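Side-chain contacts in haloperoxidase (Corallina officinalis, PDB 1QHB), which uses vanadate and hydrogen peroxide to brominate organic substrates and assembles as a homododecamer of calcium-binding subunits: residues E511-T514 and L519-S522; S52-F57 and F428-V433. All coordinates share one frame; numbering follows the deposited sequence.

How the contacts relate
The two contacts lie on opposite sides of the centre of the subunit, with their own centres 44 Å apart and their nearest atoms about 33 Å from each other, so neither touches the other. Both segments of contact 2 precede those of contact 1 in the sequence. Contact 2 is a long-range join, bringing a loop between helices 11-28 and 72-84 to the approach to helix 432-437 across some 370 residues of sequence. Contact 1 is local, pairing strands 510-512 and 519-521 in a two-stranded hairpin near the surface. They share no helix or sheet, and both stand away from the vanadate and calcium sites of this enzyme, which has far more helix than strand.

Contact 1. Residues E511-T514 and L519-S522; sequences EVDT and LVKS
Glu511 and Val520 form an antiparallel hydrogen-bonded pair, in which Glu511 N donates to Val520 O at 3.0 Å and Val520 N donates to Glu511 O at 2.8 Å, both bonds close to straight. The Glu511 side chain then reaches past this pair to Ser522. With CG anti to the carbonyl carbon (chi1 -77°) and the chain extended beyond it, the carboxylate arrives beside the serine, whose OG donates to the anti lone pair of Glu511 OE2 over 2.6 Å. Ser522 OG also bonds to the backbone N of Phe524, and this ties the carboxylate to the chain leaving the strand. An alanine here removes the carboxylate, which would probably leave the Ser522 hydroxyl without this acceptor and freer to turn. Strands 510-512 and 519-521 make a two-stranded beta hairpin near the surface of the subunit. Toward its turn, Val520 CG1 packs against the side chain of Asp513, 3.5 Å from OD1, while Asp513 OD2 takes the backbone N-H groups of Asp515 and Glu516 within the connecting loop. Leu519 CD2 lies 3.8 Å from Glu511 O. A looser apolar contact joins Leu519 CD2 to Val512 CG2 at 4.4 Å.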
# COMPACT_ATOMS: atom_id res chain seq x y z
N GLU A 511 -15.28 -57.13 26.63
CA GLU A 511 -14.03 -57.13 27.40
C GLU A 511 -13.25 -58.39 26.99
O GLU A 511 -13.87 -59.29 26.38
CB GLU A 511 -14.27 -57.19 28.87
CG GLU A 511 -14.73 -55.92 29.55
CD GLU A 511 -15.11 -56.20 31.00
OE1 GLU A 511 -14.18 -56.61 31.71
OE2 GLU A 511 -16.29 -56.02 31.38
N VAL A 512 -12.02 -58.50 27.45
CA VAL A 512 -11.21 -59.68 27.12
C VAL A 512 -11.51 -60.72 28.22
O VAL A 512 -11.54 -60.43 29.40
CB VAL A 512 -9.73 -59.34 27.00
CG1 VAL A 512 -8.85 -60.57 26.78
CG2 VAL A 512 -9.43 -58.36 25.85
N ASP A 513 -11.76 -61.96 27.85
CA ASP A 513 -12.05 -63.03 28.80
C ASP A 513 -10.91 -63.29 29.75
O ASP A 513 -9.71 -63.22 29.47
CB ASP A 513 -12.33 -64.29 27.97
CG ASP A 513 -12.81 -65.46 28.81
OD1 ASP A 513 -13.93 -65.40 29.31
OD2 ASP A 513 -12.08 -66.43 29.02
N THR A 514 -11.19 -63.63 30.97
CA THR A 514 -10.18 -63.93 31.97
C THR A 514 -9.49 -65.29 31.71
O THR A 514 -8.35 -65.43 32.17
CB THR A 514 -10.81 -64.04 33.37
OG1 THR A 514 -11.83 -65.05 33.28
CG2 THR A 514 -11.40 -62.73 33.86
N LEU A 519 -13.02 -62.35 23.14
CA LEU A 519 -13.86 -61.29 23.63
C LEU A 519 -15.12 -61.83 24.28
O LEU A 519 -15.69 -62.74 23.69
CB LEU A 519 -14.32 -60.43 22.41
CG LEU A 519 -13.25 -59.53 21.80
CD1 LEU A 519 -13.78 -58.75 20.60
CD2 LEU A 519 -12.68 -58.56 22.83
N VAL A 520 -15.58 -61.31 25.41
CA VAL A 520 -16.81 -61.75 26.01
C VAL A 520 -17.66 -60.52 26.34
O VAL A 520 -17.12 -59.44 26.53
CB VAL A 520 -16.71 -62.55 27.33
CG1 VAL A 520 -16.13 -63.93 27.05
CG2 VAL A 520 -15.90 -61.78 28.38
N LYS A 521 -18.96 -60.74 26.40
CA LYS A 521 -19.86 -59.65 26.75
C LYS A 521 -19.48 -59.18 28.13
O LYS A 521 -19.19 -59.97 29.03
CB LYS A 521 -21.30 -60.09 26.55
CG LYS A 521 -22.35 -59.08 27.00
CD LYS A 521 -23.73 -59.72 27.05
CE LYS A 521 -24.80 -58.66 27.31
NZ LYS A 521 -26.17 -59.25 27.25
N SER A 522 -19.36 -57.87 28.31
CA SER A 522 -18.97 -57.30 29.59
C SER A 522 -20.09 -57.35 30.61
O SER A 522 -21.26 -57.34 30.25
CB SER A 522 -18.61 -55.82 29.31
OG SER A 522 -18.50 -55.09 30.51

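Contact 2. Residues S52-F57 and F428-V433; sequences SFIGSF and FPEVDV
A type I beta turn from Phe53 to Ser56, in the loop between helices 11-28 and 72-84, presents Ile54 to the short 3-10 segment that precedes helix 432-437. The turn is closed by the bond from Ser56 N to Phe53 O, and Ile54 is the residue that carries the contact from its side. Its two branches take separate partners. CG2 lies 3.7 Å from Phe428 CE1 and 4.1 Å from CD1 of the same ring, approaching the ring obliquely, by its CD1-CE1 bond. CG1 sits between the backbone N and the carbonyl carbon (chi1 61°) and continues extended into CD1, which runs on to the end of Glu430. There the methyl is 3.5 Å from Glu430 OE2 and 3.8 Å from Glu430 CD, a van der Waals contact between a methyl and a carboxylate. The glutamate chain bends at chi2 (93°) on its way to this meeting, and its side chain crosses that of the isoleucine at a slant. The Ile54 and Phe428 side chains, by contrast, run antiparallel alongside each other.

Leu413 of helix 407-422 touches both Ile54 and Phe428, while Val416 of that helix adds a second contact to the phenylalanine, so the apolar cluster extends onto the helix. Glu430 also packs on Tyr43. Val431 N bonds to Phe428 O at 3.0 Å within residues 428-433, and Asn417 ND2 donates to the same carbonyl oxygen as well as to Asp432 OD1. Val431, at the N-cap position, leads into helix 432-437. The contact is a mixed one, in which a beta-turn isoleucine packs on a phenylalanine ring and on a glutamate in the 3-10 lead-in to a helix.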
# COMPACT_ATOMS: atom_id res chain seq x y z
N SER A 52 23.75 -28.18 38.22
CA SER A 52 24.02 -29.60 38.01
C SER A 52 23.10 -30.24 36.97
O SER A 52 23.39 -31.35 36.49
CB SER A 52 23.81 -30.31 39.36
OG SER A 52 22.42 -30.08 39.75
N PHE A 53 21.97 -29.60 36.69
CA PHE A 53 21.00 -30.05 35.70
C PHE A 53 20.37 -31.39 36.04
O PHE A 53 19.88 -32.02 35.11
CB PHE A 53 21.68 -30.13 34.33
CG PHE A 53 22.05 -28.75 33.84
CD1 PHE A 53 21.08 -27.77 33.65
CD2 PHE A 53 23.38 -28.45 33.61
CE1 PHE A 53 21.42 -26.47 33.26
CE2 PHE A 53 23.74 -27.16 33.20
CZ PHE A 53 22.75 -26.19 33.03
N ILE A 54 20.20 -31.77 37.33
CA ILE A 54 19.61 -33.04 37.69
C ILE A 54 18.12 -33.16 37.40
O ILE A 54 17.56 -34.27 37.46
CB ILE A 54 19.84 -33.40 39.19
CG1 ILE A 54 19.21 -32.40 40.14
CG2 ILE A 54 21.35 -33.56 39.52
CD1 ILE A 54 19.29 -32.73 41.61
N GLY A 55 17.43 -32.02 37.20
CA GLY A 55 15.96 -32.13 37.00
C GLY A 55 15.67 -31.93 35.51
O GLY A 55 14.51 -31.80 35.14
N SER A 56 16.73 -32.00 34.69
CA SER A 56 16.61 -31.77 33.28
C SER A 56 16.91 -32.99 32.40
O SER A 56 17.68 -33.87 32.79
CB SER A 56 17.62 -30.67 32.81
OG SER A 56 17.32 -29.48 33.55
N PHE A 57 16.37 -32.97 31.18
CA PHE A 57 16.67 -34.12 30.30
C PHE A 57 18.12 -34.05 29.89
O PHE A 57 18.49 -33.07 29.29
CB PHE A 57 15.85 -34.01 29.02
CG PHE A 57 16.11 -35.02 27.97
CD1 PHE A 57 15.58 -36.29 28.02
CD2 PHE A 57 16.91 -34.67 26.87
CE1 PHE A 57 15.85 -37.21 27.02
CE2 PHE A 57 17.14 -35.57 25.85
CZ PHE A 57 16.63 -36.84 25.95
N PHE A 428 22.24 -35.84 46.28
CA PHE A 428 20.92 -35.42 45.80
C PHE A 428 19.89 -35.27 46.92
O PHE A 428 18.77 -35.79 46.93
CB PHE A 428 20.37 -36.35 44.72
CG PHE A 428 21.25 -36.63 43.54
CD1 PHE A 428 22.09 -35.67 43.00
CD2 PHE A 428 21.25 -37.90 42.96
CE1 PHE A 428 22.88 -35.95 41.90
CE2 PHE A 428 22.06 -38.19 41.86
CZ PHE A 428 22.87 -37.21 41.32
N PRO A 429 20.18 -34.36 47.84
CA PRO A 429 19.33 -34.03 48.97
C PRO A 429 18.01 -33.49 48.53
O PRO A 429 16.95 -33.69 49.16
CB PRO A 429 20.15 -33.06 49.80
CG PRO A 429 21.16 -32.48 48.89
CD PRO A 429 21.45 -33.58 47.89
N GLU A 430 17.93 -32.93 47.33
CA GLU A 430 16.71 -32.40 46.74
C GLU A 430 15.64 -33.48 46.64
O GLU A 430 14.46 -33.14 46.65
CB GLU A 430 16.99 -31.81 45.35
CG GLU A 430 18.06 -30.73 45.37
CD GLU A 430 19.44 -31.28 45.09
OE1 GLU A 430 19.77 -32.37 45.59
OE2 GLU A 430 20.30 -30.73 44.36
N VAL A 431 16.00 -34.79 46.51
CA VAL A 431 14.92 -35.78 46.48
C VAL A 431 14.70 -36.45 47.82
O VAL A 431 13.98 -37.46 47.86
CB VAL A 431 15.11 -36.77 45.32
CG1 VAL A 431 15.14 -36.00 43.98
CG2 VAL A 431 16.35 -37.61 45.43
N ASP A 432 15.13 -35.89 48.96
CA ASP A 432 15.01 -36.61 50.23
C ASP A 432 13.56 -36.91 50.58
O ASP A 432 13.16 -37.95 51.11
CB ASP A 432 15.57 -35.74 51.38
CG ASP A 432 17.06 -35.82 51.53
OD1 ASP A 432 17.74 -36.57 50.81
OD2 ASP A 432 17.58 -35.09 52.41
N VAL A 433 12.70 -35.92 50.36
CA VAL A 433 11.28 -36.10 50.68
C VAL A 433 10.61 -37.06 49.71
O VAL A 433 9.78 -37.86 50.13
CB VAL A 433 10.61 -34.74 50.68
CG1 VAL A 433 9.10 -34.83 50.88
CG2 VAL A 433 11.23 -33.89 51.78